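Local coordinates for XC6422 protein (Xanthomonas campestris, PDB 2FUK) that is probably a small serine hydrolase of the alpha/beta-hydrolase fold that lacks a lid, at residues P4-E9 against A106-D111; G20-A25 against G81-S86; F75-V80 against Q94-A99; L113-F118 against L132-L137. All coordinates share one frame; numbering follows the deposited sequence.

Overall arrangement
The four contacts show how loops, helix 92-107 and the central sheet of an alpha/beta-hydrolase are joined. Interaction 1 joins the N-terminal loop to the end of helix 92-107; nested inside the chain it closes are interactions 2 and 3, whose segments alternate in sequence and whose centres lie about 7 Å apart. These two touch through Ser83 and Asn76, and through Asp23 and Asn76, so that the loop after strand 71-75 is held to strand 20-27 and to helix 92-107 together. Interaction 4 follows later, its centre about 15 Å from that of interaction 3, and pairs central strands of the same sheet; the two touch where Leu97 packs on Leu132 and Leu115.

Interaction 1 (P4-E9 against A106-D111); sequences PLFPTE and AQRPTD
Phe6 and Gln107 bring the two backbones nearest, with their CA atoms 6.1 Å apart, where a loop without regular structure passes the last turn of helix 92-107. The ring of Phe6 carries the contact. Its CG stands anti to the backbone N (chi1 -160°), and Arg108 CG sits squarely over the middle of one ring face, 3.9 Å from the centroid of the Phe6 ring and only 4° off its normal, a CH-pi contact. A chi1 of -61° sets that CG anti to the carbonyl carbon, and the bend at chi2 places Arg108 CD over the same face, toward Phe6 CD2 and CE2. The side chains cross at about a right angle; the aliphatic part covers the ring, and the guanidinium goes on to Asp111. Gln107 instead slides past Phe6 in the opposite direction, its CB 3.6 Å from Phe6 CB. Phe6 also packs on Val26 of strand 20-27, so the N-terminal loop bridges that strand and the end of helix 92-107.

Residues 108-111 form a type I beta turn directly after the helix, closed by a backbone hydrogen bond from Asp111 N to Arg108 O. Across this turn Arg108 grips Asp111 side-on: NE reaches Asp111 OD2 at 3.0 Å, from well above the carboxylate plane, and Arg108 NH2 makes a salt bridge of 2.9 Å to Asp111 OD1. Asp111 OD2 has a second partner in Thr39 OG1. On the N-terminal side, Pro4 O accepts a hydrogen bond from Trp103 of the same helix, and the Trp103 ring also meets that of Phe6.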
loop_
_atom_site.group_PDB
_atom_site.type_symbol
_atom_site.label_atom_id
_atom_site.label_comp_id
_atom_site.label_asym_id
_atom_site.label_seq_id
_atom_site.Cartn_x
_atom_site.Cartn_y
_atom_site.Cartn_z
ATOM N N PRO A 4 12.186 26.835 9.277
ATOM C CA PRO A 4 11.673 25.936 8.231
ATOM C C PRO A 4 10.191 26.050 7.868
ATOM O O PRO A 4 9.327 26.272 8.721
ATOM C CB PRO A 4 12.036 24.552 8.767
ATOM C CG PRO A 4 11.902 24.741 10.237
ATOM C CD PRO A 4 12.589 26.061 10.465
ATOM N N LEU A 5 9.916 25.884 6.579
ATOM C CA LEU A 5 8.563 25.967 6.044
ATOM C C LEU A 5 7.974 24.579 5.872
ATOM O O LEU A 5 8.673 23.663 5.460
ATOM C CB LEU A 5 8.591 26.655 4.679
ATOM C CG LEU A 5 9.185 28.062 4.650
ATOM C CD1 LEU A 5 9.623 28.415 3.238
ATOM C CD2 LEU A 5 8.154 29.044 5.175
ATOM N N PHE A 6 6.693 24.417 6.193
ATOM C CA PHE A 6 6.055 23.123 6.012
ATOM C C PHE A 6 5.971 22.986 4.493
ATOM O O PHE A 6 5.401 23.840 3.814
ATOM C CB PHE A 6 4.656 23.118 6.626
ATOM C CG PHE A 6 4.130 21.741 6.912
ATOM C CD1 PHE A 6 4.379 21.123 8.134
ATOM C CD2 PHE A 6 3.395 21.056 5.955
ATOM C CE1 PHE A 6 3.894 19.839 8.395
ATOM C CE2 PHE A 6 2.911 19.780 6.207
ATOM C CZ PHE A 6 3.159 19.171 7.427
ATOM N N PRO A 7 6.549 21.912 3.938
ATOM C CA PRO A 7 6.536 21.697 2.487
ATOM C C PRO A 7 5.189 21.321 1.864
ATOM O O PRO A 7 4.304 20.785 2.532
ATOM C CB PRO A 7 7.596 20.617 2.303
ATOM C CG PRO A 7 7.425 19.781 3.534
ATOM C CD PRO A 7 7.239 20.813 4.635
ATOM N N THR A 8 5.035 21.638 0.583
ATOM C CA THR A 8 3.813 21.319 -0.145
ATOM C C THR A 8 4.134 20.232 -1.160
ATOM O O THR A 8 3.341 19.948 -2.055
ATOM C CB THR A 8 3.249 22.542 -0.890
ATOM O OG1 THR A 8 4.211 23.007 -1.846
ATOM C CG2 THR A 8 2.935 23.652 0.094
ATOM N N GLU A 9 5.305 19.627 -0.984
ATOM C CA GLU A 9 5.811 18.536 -1.821
ATOM C C GLU A 9 6.594 17.717 -0.781
ATOM O O GLU A 9 7.187 18.297 0.128
ATOM C CB GLU A 9 6.749 19.119 -2.887
ATOM C CG GLU A 9 6.810 18.398 -4.228
ATOM C CD GLU A 9 5.501 18.419 -5.018
ATOM O OE1 GLU A 9 4.965 19.506 -5.355
ATOM O OE2 GLU A 9 5.006 17.326 -5.323
ATOM N N ALA A 106 2.029 24.963 14.412
ATOM C CA ALA A 106 2.178 26.353 14.002
ATOM C C ALA A 106 1.999 26.478 12.498
ATOM O O ALA A 106 1.362 27.415 12.008
ATOM C CB ALA A 106 3.554 26.883 14.413
ATOM N N GLN A 107 2.557 25.518 11.772
ATOM C CA GLN A 107 2.492 25.517 10.313
ATOM C C GLN A 107 1.167 25.006 9.752
ATOM O O GLN A 107 0.788 25.356 8.637
ATOM C CB GLN A 107 3.639 24.674 9.752
ATOM C CG GLN A 107 5.016 25.243 10.042
ATOM C CD GLN A 107 5.373 26.390 9.122
ATOM O OE1 GLN A 107 5.970 27.376 9.547
ATOM N NE2 GLN A 107 5.017 26.260 7.845
ATOM N N ARG A 108 0.479 24.169 10.521
ATOM C CA ARG A 108 -0.804 23.597 10.114
ATOM C C ARG A 108 -1.808 23.818 11.246
ATOM O O ARG A 108 -2.255 22.862 11.883
ATOM C CB ARG A 108 -0.638 22.096 9.867
ATOM C CG ARG A 108 0.347 21.732 8.763
ATOM C CD ARG A 108 -0.230 22.048 7.403
ATOM N NE ARG A 108 -1.573 21.489 7.277
ATOM C CZ ARG A 108 -2.429 21.796 6.306
ATOM N NH1 ARG A 108 -2.088 22.656 5.352
ATOM N NH2 ARG A 108 -3.650 21.269 6.313
ATOM N N PRO A 109 -2.177 25.085 11.509
ATOM C CA PRO A 109 -3.120 25.444 12.571
ATOM C C PRO A 109 -4.532 24.887 12.474
ATOM O O PRO A 109 -5.238 24.866 13.479
ATOM C CB PRO A 109 -3.093 26.974 12.553
ATOM C CG PRO A 109 -2.832 27.275 11.124
ATOM C CD PRO A 109 -1.741 26.291 10.781
ATOM N N THR A 110 -4.960 24.429 11.297
ATOM C CA THR A 110 -6.312 23.879 11.208
ATOM C C THR A 110 -6.360 22.350 11.234
ATOM O O THR A 110 -7.436 21.759 11.158
ATOM C CB THR A 110 -7.077 24.384 9.952
ATOM O OG1 THR A 110 -6.411 23.950 8.761
ATOM C CG2 THR A 110 -7.177 25.902 9.961
ATOM N N ASP A 111 -5.197 21.712 11.347
ATOM C CA ASP A 111 -5.124 20.248 11.412
ATOM C C ASP A 111 -5.158 19.799 12.858
ATOM O O ASP A 111 -4.928 20.594 13.770
ATOM C CB ASP A 111 -3.791 19.721 10.862
ATOM C CG ASP A 111 -3.745 19.653 9.359
ATOM O OD1 ASP A 111 -4.720 20.065 8.700
ATOM O OD2 ASP A 111 -2.712 19.173 8.841
#

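Interaction 2 (G20-A25 against G81-S86)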
loop_
_atom_site.group_PDB
_atom_site.type_symbol
_atom_site.label_atom_id
_atom_site.label_comp_id
_atom_site.label_asym_id
_atom_site.label_seq_id
_atom_site.Cartn_x
_atom_site.Cartn_y
_atom_site.Cartn_z
ATOM N N GLY A 20 19.834 21.382 19.487
ATOM C CA GLY A 20 20.443 21.526 18.179
ATOM C C GLY A 20 19.531 21.040 17.068
ATOM O O GLY A 20 18.378 20.688 17.317
ATOM N N PRO A 21 20.035 20.994 15.826
ATOM C CA PRO A 21 19.303 20.556 14.631
ATOM C C PRO A 21 18.684 19.166 14.743
ATOM O O PRO A 21 19.235 18.278 15.390
ATOM C CB PRO A 21 20.370 20.606 13.535
ATOM C CG PRO A 21 21.321 21.654 14.031
ATOM C CD PRO A 21 21.431 21.318 15.484
ATOM N N LEU A 22 17.527 18.999 14.105
ATOM C CA LEU A 22 16.822 17.719 14.079
ATOM C C LEU A 22 16.479 17.392 12.628
ATOM O O LEU A 22 15.942 18.236 11.905
ATOM C CB LEU A 22 15.524 17.788 14.902
ATOM C CG LEU A 22 15.595 17.881 16.428
ATOM C CD1 LEU A 22 14.193 18.122 17.006
ATOM C CD2 LEU A 22 16.192 16.605 16.996
ATOM N N ASP A 23 16.808 16.178 12.198
ATOM C CA ASP A 23 16.495 15.739 10.841
ATOM C C ASP A 23 15.002 15.478 10.787
ATOM O O ASP A 23 14.463 14.755 11.633
ATOM C CB ASP A 23 17.217 14.438 10.509
ATOM C CG ASP A 23 18.716 14.578 10.537
ATOM O OD1 ASP A 23 19.380 13.544 10.717
ATOM O OD2 ASP A 23 19.228 15.708 10.361
ATOM N N VAL A 24 14.341 16.056 9.792
ATOM C CA VAL A 24 12.905 15.898 9.640
ATOM C C VAL A 24 12.538 15.514 8.211
ATOM O O VAL A 24 13.216 15.898 7.261
ATOM C CB VAL A 24 12.182 17.221 10.018
ATOM C CG1 VAL A 24 10.691 17.129 9.727
ATOM C CG2 VAL A 24 12.401 17.513 11.493
ATOM N N ALA A 25 11.474 14.734 8.067
ATOM C CA ALA A 25 10.997 14.344 6.747
ATOM C C ALA A 25 9.481 14.465 6.773
ATOM O O ALA A 25 8.835 13.970 7.691
ATOM C CB ALA A 25 11.409 12.913 6.426
ATOM N N GLY A 81 21.477 10.048 12.988
ATOM C CA GLY A 81 21.678 10.698 11.703
ATOM C C GLY A 81 22.455 11.973 11.947
ATOM O O GLY A 81 23.524 11.933 12.565
ATOM N N THR A 82 21.943 13.099 11.463
ATOM C CA THR A 82 22.616 14.367 11.708
ATOM C C THR A 82 21.869 15.236 12.722
ATOM O O THR A 82 22.031 16.458 12.760
ATOM C CB THR A 82 22.888 15.156 10.393
ATOM O OG1 THR A 82 21.708 15.217 9.582
ATOM C CG2 THR A 82 24.012 14.470 9.606
ATOM N N SER A 83 21.037 14.600 13.545
ATOM C CA SER A 83 20.337 15.327 14.594
ATOM C C SER A 83 21.410 15.442 15.666
ATOM O O SER A 83 22.007 14.440 16.060
ATOM C CB SER A 83 19.147 14.525 15.136
ATOM O OG SER A 83 18.017 14.650 14.285
ATOM N N ALA A 84 21.665 16.662 16.119
ATOM C CA ALA A 84 22.691 16.895 17.125
ATOM C C ALA A 84 22.343 16.319 18.498
ATOM O O ALA A 84 21.196 15.937 18.760
ATOM C CB ALA A 84 22.952 18.383 17.245
ATOM N N GLY A 85 23.352 16.252 19.365
ATOM C CA GLY A 85 23.146 15.768 20.717
ATOM C C GLY A 85 23.480 14.319 20.997
ATOM O O GLY A 85 24.007 13.603 20.148
ATOM N N SER A 86 23.168 13.893 22.216
ATOM C CA SER A 86 23.412 12.520 22.634
ATOM C C SER A 86 22.162 11.879 23.242
ATOM O O SER A 86 21.312 12.558 23.825
ATOM C CB SER A 86 24.573 12.469 23.635
ATOM O OG SER A 86 24.387 13.410 24.672
#
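Strand 20-27, second from the end of the alpha/beta-hydrolase sheet and next to strand 71-75, receives the loop that leaves strand 71-75, and Asp23 is the residue on which that loop closes. The carboxylate takes two bonds from Thr82. Thr82 N donates to Asp23 OD1 at 2.7 Å, using the syn lone pair of that oxygen, while the hydroxyl Thr82 OG1 gives its proton to Asp23 OD2 at 2.6 Å, also on the syn side though 20° out of the carboxylate plane. The threonine hydroxyl is placed for this by a chi1 of 48°, which sets OG1 between its own backbone N and carbonyl carbon. One residue thus holds both oxygens and limits rotation of the carboxylate, and the two side chains cross at about a right angle.

Segments 20-25 and 81-86 run in roughly opposite directions, yet 81-86 is not a strand, and a side chain does part of the work a sheet partner would do: Asp23 N donates to Ser83 OG at 2.9 Å and nearly straight, at 167°. That hydroxyl is also bonded to Asn76 O, so it bridges strand and loop. Asn76 ND2 in turn donates to Asp23 OD1, giving that oxygen a second donor. Further along, Ala84 N donates to Pro21 O at 3.0 Å, and Ser83 CA lies close to the same carbonyl oxygen in a CA-H...O contact. Pro21 CD packs on Ala84 CB at 3.7 Å. Gly20 CA lies against Ala84 CB, at 4.1 Å.

Interaction 3 (F75-V80 against Q94-A99)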
loop_
_atom_site.group_PDB
_atom_site.type_symbol
_atom_site.label_atom_id
_atom_site.label_comp_id
_atom_site.label_asym_id
_atom_site.label_seq_id
_atom_site.Cartn_x
_atom_site.Cartn_y
_atom_site.Cartn_z
ATOM N N PHE A 75 11.152 11.981 11.976
ATOM C CA PHE A 75 12.308 12.755 12.402
ATOM C C PHE A 75 13.267 11.907 13.216
ATOM O O PHE A 75 12.890 10.873 13.780
ATOM C CB PHE A 75 11.858 13.990 13.211
ATOM C CG PHE A 75 11.436 13.685 14.627
ATOM C CD1 PHE A 75 12.331 13.842 15.682
ATOM C CD2 PHE A 75 10.138 13.264 14.905
ATOM C CE1 PHE A 75 11.942 13.587 16.999
ATOM C CE2 PHE A 75 9.737 13.006 16.210
ATOM C CZ PHE A 75 10.639 13.168 17.263
ATOM N N ASN A 76 14.522 12.339 13.249
ATOM C CA ASN A 76 15.536 11.637 14.009
ATOM C C ASN A 76 15.689 12.261 15.389
ATOM O O ASN A 76 15.809 13.478 15.517
ATOM C CB ASN A 76 16.883 11.690 13.282
ATOM C CG ASN A 76 16.960 10.714 12.133
ATOM O OD1 ASN A 76 16.297 9.685 12.147
ATOM N ND2 ASN A 76 17.790 11.022 11.138
ATOM N N PHE A 77 15.648 11.423 16.421
ATOM C CA PHE A 77 15.838 11.896 17.786
ATOM C C PHE A 77 17.289 12.352 17.887
ATOM O O PHE A 77 18.117 12.005 17.042
ATOM C CB PHE A 77 15.605 10.764 18.794
ATOM C CG PHE A 77 14.156 10.468 19.070
ATOM C CD1 PHE A 77 13.302 11.459 19.538
ATOM C CD2 PHE A 77 13.651 9.179 18.895
ATOM C CE1 PHE A 77 11.959 11.173 19.834
ATOM C CE2 PHE A 77 12.318 8.884 19.187
ATOM C CZ PHE A 77 11.469 9.881 19.658
ATOM N N ARG A 78 17.597 13.127 18.919
ATOM C CA ARG A 78 18.961 13.603 19.112
ATOM C C ARG A 78 19.970 12.445 19.001
ATOM O O ARG A 78 19.694 11.326 19.429
ATOM C CB ARG A 78 19.083 14.269 20.485
ATOM C CG ARG A 78 18.758 13.346 21.644
ATOM C CD ARG A 78 18.699 14.110 22.956
ATOM N NE ARG A 78 17.724 15.195 22.913
ATOM C CZ ARG A 78 17.595 16.109 23.867
ATOM N NH1 ARG A 78 18.384 16.059 24.933
ATOM N NH2 ARG A 78 16.682 17.066 23.757
ATOM N N SER A 79 21.133 12.742 18.422
ATOM C CA SER A 79 22.230 11.790 18.233
ATOM C C SER A 79 22.093 10.837 17.048
ATOM O O SER A 79 23.053 10.161 16.691
ATOM C CB SER A 79 22.471 10.966 19.509
ATOM O OG SER A 79 21.680 9.790 19.533
ATOM N N VAL A 80 20.914 10.787 16.433
ATOM C CA VAL A 80 20.695 9.905 15.290
ATOM C C VAL A 80 20.831 10.673 13.973
ATOM O O VAL A 80 20.370 11.810 13.854
ATOM C CB VAL A 80 19.304 9.240 15.375
ATOM C CG1 VAL A 80 19.023 8.431 14.115
ATOM C CG2 VAL A 80 19.250 8.336 16.595
ATOM N N GLN A 94 11.660 13.495 24.557
ATOM C CA GLN A 94 10.292 13.994 24.647
ATOM C C GLN A 94 10.287 15.463 24.254
ATOM O O GLN A 94 9.320 15.960 23.677
ATOM C CB GLN A 94 9.753 13.861 26.067
ATOM C CG GLN A 94 9.431 12.446 26.491
ATOM C CD GLN A 94 8.984 12.391 27.937
ATOM O OE1 GLN A 94 7.988 13.012 28.310
ATOM N NE2 GLN A 94 9.727 11.663 28.760
ATOM N N ASP A 95 11.374 16.158 24.574
ATOM C CA ASP A 95 11.483 17.571 24.239
ATOM C C ASP A 95 11.695 17.720 22.737
ATOM O O ASP A 95 11.210 18.677 22.135
ATOM C CB ASP A 95 12.634 18.228 25.005
ATOM C CG ASP A 95 12.479 18.103 26.514
ATOM O OD1 ASP A 95 11.325 18.113 26.998
ATOM O OD2 ASP A 95 13.515 18.010 27.217
ATOM N N ASP A 96 12.422 16.777 22.137
ATOM C CA ASP A 96 12.658 16.810 20.693
ATOM C C ASP A 96 11.309 16.659 20.002
ATOM O O ASP A 96 11.000 17.370 19.047
ATOM C CB ASP A 96 13.557 15.653 20.235
ATOM C CG ASP A 96 14.978 15.761 20.743
ATOM O OD1 ASP A 96 15.430 16.883 21.040
ATOM O OD2 ASP A 96 15.651 14.710 20.821
ATOM N N LEU A 97 10.511 15.717 20.497
ATOM C CA LEU A 97 9.185 15.465 19.944
ATOM C C LEU A 97 8.324 16.722 20.088
ATOM O O LEU A 97 7.579 17.075 19.174
ATOM C CB LEU A 97 8.517 14.300 20.684
ATOM C CG LEU A 97 7.616 13.314 19.926
ATOM C CD1 LEU A 97 6.635 12.720 20.912
ATOM C CD2 LEU A 97 6.883 13.969 18.771
ATOM N N ARG A 98 8.423 17.399 21.233
ATOM C CA ARG A 98 7.633 18.610 21.444
ATOM C C ARG A 98 7.977 19.689 20.422
ATOM O O ARG A 98 7.095 20.402 19.953
ATOM C CB ARG A 98 7.830 19.175 22.861
ATOM C CG ARG A 98 7.060 20.489 23.087
ATOM C CD ARG A 98 6.592 20.686 24.524
ATOM N NE ARG A 98 7.657 21.056 25.456
ATOM C CZ ARG A 98 8.279 22.233 25.450
ATOM N NH1 ARG A 98 7.950 23.158 24.556
ATOM N NH2 ARG A 98 9.212 22.494 26.355
ATOM N N ALA A 99 9.259 19.817 20.089
ATOM C CA ALA A 99 9.685 20.821 19.121
ATOM C C ALA A 99 9.057 20.545 17.759
ATOM O O ALA A 99 8.637 21.465 17.054
ATOM C CB ALA A 99 11.205 20.819 19.005
#
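Phe75 of strand 71-75 points its ring tip at helix 92-107: CZ reaches Leu97 CA at 3.8 Å and CE2 meets Leu97 CD2 at 4.0 Å. Its side chain crosses those of Leu97 and Asp96 at about a right angle, and CE1 lies close to Asp96 CB. Next to meet the helix is Phe77, whose ring edge has Asp96 OD2 near its plane, 4.2 Å from CD1. It also begins a type II beta turn that ends at Val80.

Arg78, within that turn, makes the polar centre of the contact. Its backbone N donates to Asp96 OD2 at 3.1 Å, its NE donates to the same oxygen at 3.0 Å, and its NH2 reaches Asp96 OD1 at 3.0 Å. The guanidinium therefore holds the carboxylate side-on, one nitrogen to each oxygen, in a salt bridge, the two planes turned 44° from each other. Asp96 OD2 is gripped from opposite faces of its plane, by the amide N on one and NE on the other. A chi3 of 57° bends the arginine chain and turns NE toward Asp96 OD2. Three N-H donors, two of them from the positively charged guanidinium, would probably favour the ionised form of this buried acid.

Pro18 lies against both Arg78 and Asp96. Leu97, on helix 92-107, packs against Ile41 and Cys43 of strand 38-43 and against Ala128 of helix 120-132, while the Phe77 ring makes edge-to-face contacts with His44 and Phe120, at the start of that helix.

Interaction 4 (L113-F118 against L132-L137); sequences LWLAGF and LEPQVL
Trp114 and Val136 lie side by side and point the same way, with the valine laid against one face of the indole. Val136 CB stands 3.5 Å from the centroid of the five-membered ring of Trp114, 9° off its normal, a CH-pi contact. The valine branches spread over the system: CG2 reaches Trp114 CE2 at 3.4 Å, and CG1 lies near CE3 and CD2. A chi1 of 165° at Val136 puts CG1 anti to the backbone N, with CG2 beside that N, and in this rotation both branches meet the indole. At the indole edge, in its plane, comes the side-chain amide of Gln135, turned 71° from the ring.

On the other face of the sheet the contact is aliphatic. Leu115 crosses Pro134 at about a right angle, CG to Pro134 CB at 3.7 Å; its CD1 also touches Leu132 CD1 at 4.0 Å, and its CB touches Leu137 CD1. Leu132 ends the helix, Glu133 turns the chain with positive phi, and the proline ring follows, against Leu115.

Two backbone bonds cross this contact: Gln135 N to Leu113 O at 2.7 Å and Leu115 N to Val136 O at 2.9 Å; Leu115 pairs further with Ile138 of the second strand. Val136 N, buried here, finds no partner in the model. Trp114 also packs on Val38 and Ala40 of the adjoining strand 38-43.

Strand 112-118, helix 120-132 and strand 136-140 form a beta-alpha-beta crossover with parallel strands, as in alpha/beta-hydrolases, where the first strand runs into the probable nucleophile elbow that starts at Gly117.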
loop_
_atom_site.group_PDB
_atom_site.type_symbol
_atom_site.label_atom_id
_atom_site.label_comp_id
_atom_site.label_asym_id
_atom_site.label_seq_id
_atom_site.Cartn_x
_atom_site.Cartn_y
_atom_site.Cartn_z
ATOM N N LEU A 113 -3.634 16.754 15.580
ATOM C CA LEU A 113 -2.389 16.010 15.668
ATOM C C LEU A 113 -2.489 14.561 16.127
ATOM O O LEU A 113 -3.113 14.249 17.142
ATOM C CB LEU A 113 -1.427 16.751 16.595
ATOM C CG LEU A 113 -0.058 16.107 16.806
ATOM C CD1 LEU A 113 0.799 16.302 15.571
ATOM C CD2 LEU A 113 0.607 16.739 18.019
ATOM N N TRP A 114 -1.855 13.678 15.365
ATOM C CA TRP A 114 -1.812 12.264 15.711
ATOM C C TRP A 114 -0.354 11.929 16.014
ATOM O O TRP A 114 0.549 12.456 15.377
ATOM C CB TRP A 114 -2.290 11.400 14.543
ATOM C CG TRP A 114 -3.780 11.365 14.353
ATOM C CD1 TRP A 114 -4.684 12.325 14.719
ATOM C CD2 TRP A 114 -4.522 10.356 13.662
ATOM N NE1 TRP A 114 -5.946 11.974 14.286
ATOM C CE2 TRP A 114 -5.873 10.771 13.636
ATOM C CE3 TRP A 114 -4.176 9.141 13.055
ATOM C CZ2 TRP A 114 -6.881 10.010 13.024
ATOM C CZ3 TRP A 114 -5.177 8.387 12.449
ATOM C CH2 TRP A 114 -6.512 8.827 12.439
ATOM N N LEU A 115 -0.131 11.065 16.999
ATOM C CA LEU A 115 1.218 10.651 17.360
ATOM C C LEU A 115 1.297 9.136 17.279
ATOM O O LEU A 115 0.342 8.436 17.613
ATOM C CB LEU A 115 1.575 11.101 18.786
ATOM C CG LEU A 115 1.723 12.596 19.086
ATOM C CD1 LEU A 115 2.104 12.783 20.558
ATOM C CD2 LEU A 115 2.786 13.200 18.189
ATOM N N ALA A 116 2.435 8.633 16.816
ATOM C CA ALA A 116 2.647 7.196 16.723
ATOM C C ALA A 116 4.118 6.938 16.985
ATOM O O ALA A 116 4.954 7.825 16.822
ATOM C CB ALA A 116 2.265 6.682 15.333
ATOM N N GLY A 117 4.433 5.721 17.398
ATOM C CA GLY A 117 5.817 5.401 17.659
ATOM C C GLY A 117 6.015 3.910 17.716
ATOM O O GLY A 117 5.084 3.167 18.008
ATOM N N PHE A 118 7.236 3.485 17.425
ATOM C CA PHE A 118 7.600 2.079 17.459
ATOM C C PHE A 118 8.645 1.842 18.548
ATOM O O PHE A 118 9.699 2.483 18.554
ATOM C CB PHE A 118 8.140 1.661 16.086
ATOM C CG PHE A 118 8.785 0.297 16.064
ATOM C CD1 PHE A 118 8.197 -0.787 16.712
ATOM C CD2 PHE A 118 9.978 0.100 15.373
ATOM C CE1 PHE A 118 8.788 -2.048 16.672
ATOM C CE2 PHE A 118 10.581 -1.162 15.325
ATOM C CZ PHE A 118 9.987 -2.238 15.975
ATOM N N LEU A 132 1.423 16.954 24.959
ATOM C CA LEU A 132 1.072 17.256 23.571
ATOM C C LEU A 132 -0.391 17.079 23.159
ATOM O O LEU A 132 -0.790 17.532 22.086
ATOM C CB LEU A 132 1.986 16.454 22.645
ATOM C CG LEU A 132 3.479 16.725 22.870
ATOM C CD1 LEU A 132 4.303 15.893 21.889
ATOM C CD2 LEU A 132 3.772 18.216 22.705
ATOM N N GLU A 133 -1.177 16.430 24.010
ATOM C CA GLU A 133 -2.599 16.210 23.771
ATOM C C GLU A 133 -2.992 15.831 22.340
ATOM O O GLU A 133 -3.764 16.541 21.679
ATOM C CB GLU A 133 -3.390 17.446 24.202
ATOM C CG GLU A 133 -3.125 17.879 25.636
ATOM C CD GLU A 133 -4.040 19.006 26.087
ATOM O OE1 GLU A 133 -3.655 19.746 27.024
ATOM O OE2 GLU A 133 -5.150 19.144 25.513
ATOM N N PRO A 134 -2.470 14.704 21.839
ATOM C CA PRO A 134 -2.791 14.251 20.482
ATOM C C PRO A 134 -4.241 13.760 20.406
ATOM O O PRO A 134 -4.823 13.350 21.414
ATOM C CB PRO A 134 -1.791 13.128 20.255
ATOM C CG PRO A 134 -1.653 12.536 21.644
ATOM C CD PRO A 134 -1.516 13.788 22.485
ATOM N N GLN A 135 -4.818 13.806 19.213
ATOM C CA GLN A 135 -6.189 13.353 19.013
ATOM C C GLN A 135 -6.196 11.828 18.979
ATOM O O GLN A 135 -7.146 11.189 19.433
ATOM C CB GLN A 135 -6.743 13.939 17.706
ATOM C CG GLN A 135 -8.077 13.364 17.232
ATOM C CD GLN A 135 -8.685 14.179 16.091
ATOM O OE1 GLN A 135 -9.588 15.006 16.305
ATOM N NE2 GLN A 135 -8.179 13.964 14.875
ATOM N N VAL A 136 -5.120 11.261 18.439
ATOM C CA VAL A 136 -4.953 9.817 18.338
ATOM C C VAL A 136 -3.511 9.450 18.669
ATOM O O VAL A 136 -2.580 10.161 18.280
ATOM C CB VAL A 136 -5.255 9.307 16.904
ATOM C CG1 VAL A 136 -4.715 7.881 16.722
ATOM C CG2 VAL A 136 -6.745 9.327 16.643
ATOM N N LEU A 137 -3.334 8.350 19.398
ATOM C CA LEU A 137 -2.002 7.858 19.746
ATOM C C LEU A 137 -1.893 6.419 19.261
ATOM O O LEU A 137 -2.801 5.623 19.485
ATOM C CB LEU A 137 -1.779 7.885 21.257
ATOM C CG LEU A 137 -0.433 7.332 21.744
ATOM C CD1 LEU A 137 0.707 8.226 21.269
ATOM C CD2 LEU A 137 -0.439 7.249 23.263
#